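Local coordinates for protein putative Type I topoisomerase (Deinococcus radiodurans, PDB 3M4A) that probably relaxes supercoiled DNA as a type IB topoisomerase, cutting one strand without ATP, letting the DNA rotate and resealing it, and is seen here bound to DNA, at residues Pro120-Ala125 against Met192-Asp197; Leu126-Leu131 against Lys236-Trp241. All coordinates share one frame; numbering follows the deposited sequence.

Interaction 1 of 2, residues Pro120-Ala125 against Met192-Asp197. With nucleotides of chain B.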
loop_
_atom_site.group_PDB
_atom_site.type_symbol
_atom_site.label_atom_id
_atom_site.label_comp_id
_atom_site.label_asym_id
_atom_site.label_seq_id
_atom_site.Cartn_x
_atom_site.Cartn_y
_atom_site.Cartn_z
ATOM N N PRO A 120 -1.682 16.164 11.310
ATOM C CA PRO A 120 -0.902 15.654 10.179
ATOM C C PRO A 120 -0.892 14.133 10.031
ATOM O O PRO A 120 -1.139 13.629 8.932
ATOM C CB PRO A 120 0.502 16.197 10.466
ATOM C CG PRO A 120 0.235 17.440 11.205
ATOM C CD PRO A 120 -0.886 17.112 12.119
ATOM N N ARG A 121 -0.640 13.409 11.120
ATOM C CA ARG A 121 -0.545 11.956 11.041
ATOM C C ARG A 121 -1.903 11.323 10.723
ATOM O O ARG A 121 -1.945 10.263 10.112
ATOM C CB ARG A 121 0.038 11.364 12.320
ATOM C CG ARG A 121 1.490 11.757 12.519
ATOM C CD ARG A 121 2.043 11.189 13.817
ATOM N NE ARG A 121 2.123 9.736 13.786
ATOM C CZ ARG A 121 3.155 9.013 13.347
ATOM N NH1 ARG A 121 4.271 9.575 12.901
ATOM N NH2 ARG A 121 3.060 7.695 13.372
ATOM N N LYS A 122 -2.997 11.944 11.145
ATOM C CA LYS A 122 -4.328 11.404 10.799
ATOM C C LYS A 122 -4.613 11.561 9.287
ATOM O O LYS A 122 -5.076 10.612 8.601
ATOM C CB LYS A 122 -5.424 12.057 11.639
ATOM C CG LYS A 122 -6.817 11.575 11.248
ATOM C CD LYS A 122 -7.863 11.766 12.323
ATOM C CE LYS A 122 -9.168 11.079 11.930
ATOM N NZ LYS A 122 -10.125 11.021 13.079
ATOM N N VAL A 123 -4.310 12.736 8.748
ATOM C CA VAL A 123 -4.496 12.966 7.305
ATOM C C VAL A 123 -3.574 12.035 6.506
ATOM O O VAL A 123 -3.996 11.448 5.505
ATOM C CB VAL A 123 -4.312 14.436 6.898
ATOM C CG1 VAL A 123 -4.584 14.625 5.416
ATOM C CG2 VAL A 123 -5.284 15.322 7.686
ATOM N N MET A 124 -2.329 11.866 6.958
ATOM C CA MET A 124 -1.410 10.927 6.299
ATOM C C MET A 124 -1.846 9.467 6.422
ATOM O O MET A 124 -1.664 8.697 5.484
ATOM C CB MET A 124 0.024 11.134 6.774
ATOM C CG MET A 124 0.550 12.434 6.259
ATOM S SD MET A 124 2.283 12.792 6.608
ATOM C CE MET A 124 2.303 12.827 8.386
ATOM N N ALA A 125 -2.428 9.098 7.557
ATOM C CA ALA A 125 -2.997 7.752 7.703
ATOM C C ALA A 125 -4.153 7.537 6.719
ATOM O O ALA A 125 -4.290 6.438 6.142
ATOM C CB ALA A 125 -3.461 7.516 9.158
ATOM N N MET A 192 -13.397 12.186 4.710
ATOM C CA MET A 192 -13.385 12.914 3.442
ATOM C C MET A 192 -14.369 14.088 3.517
ATOM O O MET A 192 -14.094 15.187 3.015
ATOM C CB MET A 192 -13.724 11.987 2.276
ATOM C CG MET A 192 -13.526 12.593 0.912
ATOM S SD MET A 192 -11.834 13.150 0.656
ATOM C CE MET A 192 -11.001 11.592 0.377
ATOM N N GLN A 193 -15.524 13.870 4.156
ATOM C CA GLN A 193 -16.487 14.958 4.352
ATOM C C GLN A 193 -15.850 16.104 5.144
ATOM O O GLN A 193 -16.026 17.263 4.805
ATOM C CB GLN A 193 -17.753 14.470 5.058
ATOM C CG GLN A 193 -18.603 13.516 4.235
ATOM C CD GLN A 193 -19.648 14.180 3.331
ATOM O OE1 GLN A 193 -19.578 15.370 3.016
ATOM N NE2 GLN A 193 -20.627 13.378 2.893
ATOM N N LYS A 194 -15.125 15.767 6.203
ATOM C CA LYS A 194 -14.412 16.762 7.020
ATOM C C LYS A 194 -13.347 17.510 6.219
ATOM O O LYS A 194 -13.211 18.727 6.354
ATOM C CB LYS A 194 -13.749 16.105 8.234
ATOM C CG LYS A 194 -14.694 15.454 9.232
ATOM C CD LYS A 194 -13.879 14.749 10.342
ATOM C CE LYS A 194 -14.628 13.588 10.963
ATOM N NZ LYS A 194 -13.704 12.703 11.756
ATOM N N LEU A 195 -12.587 16.804 5.387
ATOM C CA LEU A 195 -11.608 17.471 4.517
ATOM C C LEU A 195 -12.286 18.456 3.556
ATOM O O LEU A 195 -11.811 19.565 3.347
ATOM C CB LEU A 195 -10.758 16.446 3.735
ATOM C CG LEU A 195 -9.714 15.671 4.538
ATOM C CD1 LEU A 195 -9.188 14.480 3.759
ATOM C CD2 LEU A 195 -8.544 16.576 4.914
ATOM N N LEU A 196 -13.397 18.035 2.970
ATOM C CA LEU A 196 -14.155 18.888 2.049
ATOM C C LEU A 196 -14.796 20.114 2.718
ATOM O O LEU A 196 -15.121 21.082 2.038
ATOM C CB LEU A 196 -15.211 18.058 1.317
ATOM C CG LEU A 196 -14.607 17.137 0.261
ATOM C CD1 LEU A 196 -15.522 15.947 -0.059
ATOM C CD2 LEU A 196 -14.259 17.949 -1.000
ATOM N N ASP A 197 -14.950 20.094 4.040
ATOM C CA ASP A 197 -15.430 21.277 4.763
ATOM C C ASP A 197 -14.388 22.393 4.874
ATOM O O ASP A 197 -14.755 23.542 5.153
ATOM C CB ASP A 197 -15.910 20.898 6.165
ATOM C CG ASP A 197 -17.258 20.196 6.164
ATOM O OD1 ASP A 197 -17.982 20.223 5.143
ATOM O OD2 ASP A 197 -17.601 19.619 7.219
ATOM P P DG B 9 -13.105 8.491 13.064
ATOM O OP1 DG B 9 -12.239 9.506 12.394
ATOM O OP2 DG B 9 -14.502 8.302 12.624
ATOM O "O5'" DG B 9 -12.412 7.052 13.030
ATOM C "C5'" DG B 9 -11.073 6.885 13.426
ATOM C "C4'" DG B 9 -10.807 5.450 13.851
ATOM O "O4'" DG B 9 -11.547 5.067 15.036
ATOM C "C3'" DG B 9 -11.247 4.412 12.825
ATOM O "O3'" DG B 9 -10.273 3.390 12.791
ATOM C "C2'" DG B 9 -12.656 3.993 13.275
ATOM C "C1'" DG B 9 -12.517 4.021 14.773
ATOM N N9 DG B 9 -13.660 4.448 15.568
ATOM C C8 DG B 9 -14.485 5.496 15.306
ATOM N N7 DG B 9 -15.380 5.733 16.221
ATOM C C5 DG B 9 -15.125 4.768 17.168
ATOM C C6 DG B 9 -15.762 4.514 18.398
ATOM O O6 DG B 9 -16.703 5.107 18.935
ATOM N N1 DG B 9 -15.183 3.442 19.038
ATOM C C2 DG B 9 -14.124 2.701 18.575
ATOM N N2 DG B 9 -13.681 1.687 19.332
ATOM N N3 DG B 9 -13.504 2.950 17.441
ATOM C C4 DG B 9 -14.080 3.965 16.782
HETATM O O HOH W 1 -11.437 13.603 13.366
#
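Val123 lays its CG1 methyl against Leu195, with CG1 4.4 Å from Leu195 CD2. This is a loose apolar touch. It lies where segments 120-125 and 192-197 come nearest, the CA atoms of Val123 and Leu195 standing 8.9 Å apart. Leu195 reaches it with CD2, the tip of one branch.

The polar half of the contact is built round a DNA phosphate. Lys122 holds CG opposite its backbone N (chi1 177°) and runs out extended, which carries its ammonium to the backbone of the deoxyguanosine nucleotide DG9 of chain B. There Lys122 NZ gives a hydrogen bond to OP1 of DG9, 2.7 Å away. Lys194 comes from the other helix, also extended beyond CG. Its NZ stays 3.6 Å from the same OP1 of DG9, and its stronger partner is Asn191 OD1. Lys194 points its ammonium at that of Lys122, which it meets from the side, Lys122 NZ lying 4.2 Å from Lys194 NZ. One water joins them, accepting from Lys122 NZ at 2.9 Å and from Lys194 NZ at 2.9 Å. The phosphate probably offsets the like charges. Lys122 NZ also bonds to the carbonyls of Leu113 and Ala115. These protein acceptors help fix the ammonium. The pair thus forms a DNA backbone contact of the catalytic core, with Lys122 as the direct donor. Lys194 is joined by the water to Lys122, and lies near the phosphate without bonding to it.

The contact joins the start of helix 120-134 to the end of helix 186-196. Behind the first, Ala125 packs on helix 91-113, and Met124 and Ala125 pack on helix 219-230. Behind the second, Met192 and Leu196 rest on strand 160-163, and Leu195 touches Phe204.

Interaction 2 of 2, residues Leu126-Leu131 against Lys236-Trp241. With ACY (acetic acid), chain D; nucleotides of chain B.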
loop_
_atom_site.group_PDB
_atom_site.type_symbol
_atom_site.label_atom_id
_atom_site.label_comp_id
_atom_site.label_asym_id
_atom_site.label_seq_id
_atom_site.Cartn_x
_atom_site.Cartn_y
_atom_site.Cartn_z
ATOM N N LEU A 126 -4.995 8.554 6.530
ATOM C CA LEU A 126 -6.103 8.480 5.564
ATOM C C LEU A 126 -5.548 8.315 4.137
ATOM O O LEU A 126 -6.029 7.492 3.333
ATOM C CB LEU A 126 -6.967 9.744 5.647
ATOM C CG LEU A 126 -7.809 9.928 6.912
ATOM C CD1 LEU A 126 -8.322 11.364 7.032
ATOM C CD2 LEU A 126 -9.000 8.947 6.848
ATOM N N MET A 127 -4.509 9.080 3.828
ATOM C CA MET A 127 -3.867 8.988 2.514
ATOM C C MET A 127 -3.227 7.624 2.281
ATOM O O MET A 127 -3.314 7.091 1.185
ATOM C CB MET A 127 -2.831 10.114 2.343
ATOM C CG MET A 127 -3.458 11.493 2.270
ATOM S SD MET A 127 -2.239 12.813 2.466
ATOM C CE MET A 127 -1.751 13.012 0.753
ATOM N N THR A 128 -2.624 7.057 3.329
ATOM C CA THR A 128 -1.996 5.740 3.268
ATOM C C THR A 128 -3.068 4.677 3.056
ATOM O O THR A 128 -2.880 3.747 2.277
ATOM C CB THR A 128 -1.169 5.435 4.513
ATOM O OG1 THR A 128 -0.137 6.421 4.645
ATOM C CG2 THR A 128 -0.499 4.068 4.385
ATOM N N ARG A 129 -4.202 4.821 3.730
ATOM C CA ARG A 129 -5.316 3.896 3.471
ATOM C C ARG A 129 -5.750 3.983 2.014
ATOM O O ARG A 129 -6.009 2.971 1.380
ATOM C CB ARG A 129 -6.500 4.123 4.419
ATOM C CG ARG A 129 -7.637 3.129 4.194
ATOM C CD ARG A 129 -8.650 3.208 5.299
ATOM N NE ARG A 129 -8.085 2.664 6.531
ATOM C CZ ARG A 129 -8.724 2.621 7.695
ATOM N NH1 ARG A 129 -9.979 3.018 7.807
ATOM N NH2 ARG A 129 -8.105 2.111 8.742
ATOM N N LEU A 130 -5.837 5.184 1.468
ATOM C CA LEU A 130 -6.199 5.327 0.040
ATOM C C LEU A 130 -5.182 4.678 -0.929
ATOM O O LEU A 130 -5.578 4.076 -1.915
ATOM C CB LEU A 130 -6.418 6.791 -0.310
ATOM C CG LEU A 130 -7.695 7.379 0.303
ATOM C CD1 LEU A 130 -7.690 8.903 0.243
ATOM C CD2 LEU A 130 -8.917 6.794 -0.431
ATOM N N LEU A 131 -3.891 4.793 -0.626
ATOM C CA LEU A 131 -2.852 4.087 -1.409
ATOM C C LEU A 131 -3.077 2.581 -1.371
ATOM O O LEU A 131 -2.969 1.892 -2.387
ATOM C CB LEU A 131 -1.457 4.392 -0.870
ATOM C CG LEU A 131 -0.884 5.796 -0.958
ATOM C CD1 LEU A 131 0.432 5.936 -0.167
ATOM C CD2 LEU A 131 -0.716 6.232 -2.420
ATOM N N LYS A 236 5.110 2.466 -4.039
ATOM C CA LYS A 236 4.922 1.642 -5.234
ATOM C C LYS A 236 4.476 0.227 -4.891
ATOM O O LYS A 236 3.755 -0.418 -5.667
ATOM C CB LYS A 236 6.199 1.556 -6.082
ATOM C CG LYS A 236 5.980 0.813 -7.386
ATOM C CD LYS A 236 7.181 0.907 -8.333
ATOM C CE LYS A 236 6.773 0.560 -9.758
ATOM N NZ LYS A 236 6.041 -0.739 -9.869
ATOM N N ASP A 237 4.920 -0.270 -3.740
ATOM C CA ASP A 237 4.523 -1.605 -3.309
ATOM C C ASP A 237 3.004 -1.725 -3.118
ATOM O O ASP A 237 2.451 -2.813 -3.268
ATOM C CB ASP A 237 5.272 -2.025 -2.043
ATOM C CG ASP A 237 6.749 -2.273 -2.306
ATOM O OD1 ASP A 237 7.050 -3.220 -3.063
ATOM O OD2 ASP A 237 7.593 -1.519 -1.766
ATOM N N PHE A 238 2.312 -0.633 -2.813
ATOM C CA PHE A 238 0.838 -0.704 -2.732
ATOM C C PHE A 238 0.214 -0.976 -4.099
ATOM O O PHE A 238 -0.834 -1.629 -4.190
ATOM C CB PHE A 238 0.236 0.586 -2.186
ATOM C CG PHE A 238 0.481 0.821 -0.717
ATOM C CD1 PHE A 238 -0.037 -0.049 0.238
ATOM C CD2 PHE A 238 1.186 1.936 -0.296
ATOM C CE1 PHE A 238 0.167 0.171 1.585
ATOM C CE2 PHE A 238 1.401 2.171 1.062
ATOM C CZ PHE A 238 0.886 1.284 2.006
ATOM N N ARG A 239 0.859 -0.499 -5.164
ATOM C CA ARG A 239 0.332 -0.693 -6.511
ATOM C C ARG A 239 0.642 -2.076 -7.072
ATOM O O ARG A 239 -0.206 -2.679 -7.713
ATOM C CB ARG A 239 0.800 0.421 -7.450
ATOM C CG ARG A 239 -0.008 1.689 -7.227
ATOM C CD ARG A 239 0.628 2.909 -7.859
ATOM N NE ARG A 239 0.788 2.772 -9.314
ATOM C CZ ARG A 239 -0.185 2.951 -10.207
ATOM N NH1 ARG A 239 -1.422 3.250 -9.828
ATOM N NH2 ARG A 239 0.093 2.834 -11.500
ATOM N N THR A 240 1.827 -2.607 -6.779
ATOM C CA THR A 240 2.159 -3.970 -7.183
ATOM C C THR A 240 1.357 -5.003 -6.353
ATOM O O THR A 240 0.766 -5.920 -6.904
ATOM C CB THR A 240 3.672 -4.246 -7.078
ATOM O OG1 THR A 240 4.122 -4.025 -5.737
ATOM C CG2 THR A 240 4.457 -3.342 -8.038
ATOM N N TRP A 241 1.302 -4.828 -5.035
ATOM C CA TRP A 241 0.433 -5.672 -4.202
ATOM C C TRP A 241 -1.030 -5.531 -4.611
ATOM O O TRP A 241 -1.713 -6.523 -4.863
ATOM C CB TRP A 241 0.589 -5.317 -2.720
ATOM C CG TRP A 241 -0.379 -6.018 -1.819
ATOM C CD1 TRP A 241 -1.510 -5.481 -1.239
ATOM C CD2 TRP A 241 -0.317 -7.378 -1.381
ATOM N NE1 TRP A 241 -2.131 -6.419 -0.459
ATOM C CE2 TRP A 241 -1.436 -7.600 -0.534
ATOM C CE3 TRP A 241 0.565 -8.439 -1.621
ATOM C CZ2 TRP A 241 -1.692 -8.832 0.065
ATOM C CZ3 TRP A 241 0.316 -9.665 -1.005
ATOM C CH2 TRP A 241 -0.807 -9.858 -0.185
HETATM C C ACY D . -4.844 1.083 5.693
HETATM O O ACY D . -5.436 1.708 6.606
HETATM O OXT ACY D . -5.448 0.357 4.874
HETATM C CH3 ACY D . -3.354 1.203 5.593
ATOM P P DC B 10 -10.376 2.232 11.694
ATOM O OP1 DC B 10 -9.046 1.659 11.517
ATOM O OP2 DC B 10 -11.098 2.685 10.482
ATOM O "O5'" DC B 10 -11.280 1.113 12.375
ATOM C "C5'" DC B 10 -10.794 0.448 13.554
ATOM C "C4'" DC B 10 -11.897 -0.391 14.151
ATOM O "O4'" DC B 10 -12.955 0.474 14.666
ATOM C "C3'" DC B 10 -12.583 -1.353 13.178
ATOM O "O3'" DC B 10 -12.884 -2.569 13.825
ATOM C "C2'" DC B 10 -13.871 -0.642 12.825
ATOM C "C1'" DC B 10 -14.189 -0.058 14.189
ATOM N N1 DC B 10 -15.189 1.023 14.206
ATOM C C2 DC B 10 -15.919 1.207 15.388
ATOM O O2 DC B 10 -15.705 0.462 16.365
ATOM N N3 DC B 10 -16.850 2.179 15.429
ATOM C C4 DC B 10 -17.076 2.952 14.368
ATOM N N4 DC B 10 -18.001 3.902 14.479
ATOM C C5 DC B 10 -16.337 2.786 13.159
ATOM C C6 DC B 10 -15.420 1.813 13.123
#
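Phe238 meets Leu131 and Thr128 in a helix-to-helix contact inside the catalytic core of the type IB topoisomerase fold. Helix 120-134 and helix 235-254 come together here, with the CA atoms of Leu131 and Phe238 only 6.2 Å apart.

Apolar packing makes the joint. Phe238 has CG beside its backbone N and opposite its carbonyl carbon (chi1 -71°), and the ring reaches across to helix 120-134. The Leu131 and Phe238 side chains cross at about a right angle, Leu131 CB lying 3.7 Å from Phe238 CD2. Leu131 CD1 reaches the CD2 and CE2 side of the same ring. Further along, the methyl CG2 of Thr128 comes obliquely to the ring's far end, 3.9 Å from Phe238 CZ. The Thr128 hydroxyl is used within its own helix, bonded to the carbonyl of Met124. The backbone takes part too, as Leu131 O lies 3.5 Å from Phe238 CB. Phe98 meets the Phe238 ring edge-to-face, and Ile230 of helix 219-230 also touches Phe238.

Polar bonds gather on another side of helix 120-134. Arg129 leaves its helix away from segment 236-241, and its guanidinium meets the DNA. It holds the phosphate of the deoxycytidine nucleotide DC10 of chain B with two bonds, NH1 to OP2 and NH2 to OP1. The phosphorus lies in the guanidinium plane, at its edge. Asp185 takes a salt bridge from Arg129 NH1 and probably helps to orient the group. With alanine in place of the arginine, the DC10 phosphate would probably lose both bonds, and Asp185 this salt bridge. The acetate, probably from the crystallisation liquor, is also bonded to His132 ND1. Its O atom lies 2.8 Å from Arg129 NE, and the N-H points almost straight at it, at 174°.

In the fold
Both interactions use helix 120-134: interaction 1 its first residues, interaction 2 the turns that follow. Their centres lie 16 Å apart. Interaction 1 is about 18 Å from the centre of the chain, interaction 2 about 3 Å. Along the sequence the segments alternate, since helix 186-196 comes before helix 235-254. One helix thus ties two later parts of the catalytic core together. Residues of helix 120-134 in both places bind successive phosphates of one DNA strand, DG9 and DC10 of chain B, so one side of the helix meets the DNA backbone at both places.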